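Local atomic coordinates of IclR family transcriptional regulator (Brucella abortus, PDB entry 5WHM), a protein that probably binds DNA through a helix-turn-helix domain and represses transcription, as a regulator of the IclR family. Residues 30-35 with 61-66. Residues are numbered along the deposited sequence; the frame is centred on the assembly and turned at random. Where two conformers were deposited one is given.
Sequences LEVLRC and RLTHTL
V32 shows how one branched side chain can join two helices, for its two methyls take different residues of the facing helix. With CG1 anti to the backbone N (chi1 165°), CG2 turns back beside that N and meets CD1 of L62 at 3.8 Å, the two side chains crossing obliquely. CG1 reaches two others, 3.9 Å from CD1 of L66 and 4.0 Å from CG2 of T63, the V32 and T63 side chains crossing at about a right angle. L33 adds a tip-to-tip meeting with L66: its CD2 stands 3.9 Å from L66 CD1, while L33 CD1 faces L66 CD2 at 4.1 Å. L66 CD1 is thus shared by V32 and L33.

This apolar seam lies in the IclR helix-turn-helix domain, where helix 24-33 packs on helix 56-69, probably the recognition helix of the motif. I48 of helix 45-52 also touches V32 and T63, so all three helices meet here, and L72 of strand 72-74 touches L33, T63 and L66.

T63 turns its methyl to V32, while its hydroxyl, in the crowded position between backbone N and carbonyl carbon, is hydrogen-bonded to N45 OD1 and V59 O. On helix 56-69, R61 O accepts from both T65 N and T65 OG1, the hydroxyl at 2.8 Å lying above the carbonyl plane; T65 OG1 is also hydrogen-bonded to V23 N of the second subunit.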
# COMPACT_ATOMS: atom_id res chain seq x y z
N LEU C 30 7.44 -13.10 5.23
CA LEU C 30 6.77 -12.41 4.13
C LEU C 30 5.77 -13.33 3.44
O LEU C 30 4.71 -12.87 2.99
CB LEU C 30 7.79 -11.89 3.12
CG LEU C 30 8.58 -10.70 3.69
CD1 LEU C 30 9.83 -10.49 2.88
CD2 LEU C 30 7.74 -9.45 3.63
N GLU C 31 6.08 -14.63 3.36
CA GLU C 31 5.12 -15.60 2.84
C GLU C 31 3.86 -15.65 3.71
O GLU C 31 2.75 -15.79 3.19
CB GLU C 31 5.80 -16.96 2.76
CG GLU C 31 5.39 -17.85 1.64
CD GLU C 31 5.38 -17.18 0.25
OE1 GLU C 31 6.36 -16.52 -0.16
OE2 GLU C 31 4.38 -17.34 -0.45
N VAL C 32 4.01 -15.56 5.04
CA VAL C 32 2.85 -15.43 5.92
C VAL C 32 2.04 -14.18 5.58
O VAL C 32 0.81 -14.23 5.44
CB VAL C 32 3.29 -15.42 7.41
CG1 VAL C 32 2.13 -14.92 8.32
CG2 VAL C 32 3.80 -16.81 7.85
N LEU C 33 2.71 -13.03 5.45
CA LEU C 33 1.96 -11.81 5.12
C LEU C 33 1.28 -11.92 3.77
O LEU C 33 0.19 -11.36 3.58
CB LEU C 33 2.88 -10.59 5.13
CG LEU C 33 3.39 -10.17 6.51
CD1 LEU C 33 4.48 -9.09 6.35
CD2 LEU C 33 2.20 -9.67 7.36
N ARG C 34 1.87 -12.65 2.82
CA ARG C 34 1.22 -12.81 1.51
C ARG C 34 -0.03 -13.68 1.55
O ARG C 34 -0.76 -13.74 0.55
CB ARG C 34 2.19 -13.42 0.49
CG ARG C 34 3.30 -12.51 0.02
CD ARG C 34 4.01 -13.17 -1.18
NE ARG C 34 5.03 -12.31 -1.80
CZ ARG C 34 4.86 -11.63 -2.93
NH1 ARG C 34 5.85 -10.88 -3.42
NH2 ARG C 34 3.70 -11.72 -3.59
N CYS C 35 -0.29 -14.39 2.66
CA CYS C 35 -1.50 -15.20 2.77
C CYS C 35 -2.75 -14.33 2.83
O CYS C 35 -3.84 -14.81 2.52
CB CYS C 35 -1.46 -16.06 4.03
SG CYS C 35 -0.34 -17.43 3.90
N ARG C 61 5.44 -18.57 15.71
CA ARG C 61 6.49 -17.59 16.00
C ARG C 61 6.40 -16.40 15.04
O ARG C 61 6.56 -15.25 15.46
CB ARG C 61 7.88 -18.23 15.90
CG ARG C 61 8.18 -19.34 16.90
CD ARG C 61 9.63 -19.81 16.76
NE ARG C 61 10.55 -18.71 17.02
CZ ARG C 61 11.86 -18.74 16.83
NH1 ARG C 61 12.44 -19.85 16.38
NH2 ARG C 61 12.59 -17.67 17.09
N LEU C 62 6.15 -16.67 13.75
CA LEU C 62 6.11 -15.59 12.77
C LEU C 62 4.95 -14.63 13.03
O LEU C 62 5.15 -13.39 13.03
CB LEU C 62 6.02 -16.18 11.35
CG LEU C 62 7.22 -17.05 10.98
CD1 LEU C 62 6.93 -17.91 9.73
CD2 LEU C 62 8.43 -16.14 10.80
N THR C 63 3.75 -15.16 13.29
CA THR C 63 2.61 -14.28 13.55
C THR C 63 2.78 -13.54 14.87
O THR C 63 2.42 -12.36 14.95
CB THR C 63 1.28 -15.04 13.52
OG1 THR C 63 1.30 -16.12 14.44
CG2 THR C 63 0.94 -15.62 12.09
N HIS C 64 3.30 -14.21 15.91
CA HIS C 64 3.58 -13.51 17.17
C HIS C 64 4.50 -12.32 16.94
O HIS C 64 4.25 -11.21 17.43
CB HIS C 64 4.21 -14.48 18.18
CG HIS C 64 4.83 -13.79 19.36
ND1 HIS C 64 4.08 -13.37 20.44
CD2 HIS C 64 6.11 -13.44 19.62
CE1 HIS C 64 4.88 -12.80 21.33
NE2 HIS C 64 6.12 -12.85 20.87
N THR C 65 5.58 -12.55 16.18
CA THR C 65 6.50 -11.47 15.84
C THR C 65 5.80 -10.34 15.08
O THR C 65 6.00 -9.15 15.37
CB THR C 65 7.65 -12.06 15.02
OG1 THR C 65 8.25 -13.08 15.81
CG2 THR C 65 8.70 -11.01 14.62
N LEU C 66 5.00 -10.69 14.07
CA LEU C 66 4.35 -9.67 13.25
C LEU C 66 3.36 -8.86 14.08
O LEU C 66 3.22 -7.64 13.88
CB LEU C 66 3.66 -10.34 12.03
CG LEU C 66 4.66 -10.93 11.03
CD1 LEU C 66 3.96 -11.90 10.01
CD2 LEU C 66 5.38 -9.80 10.29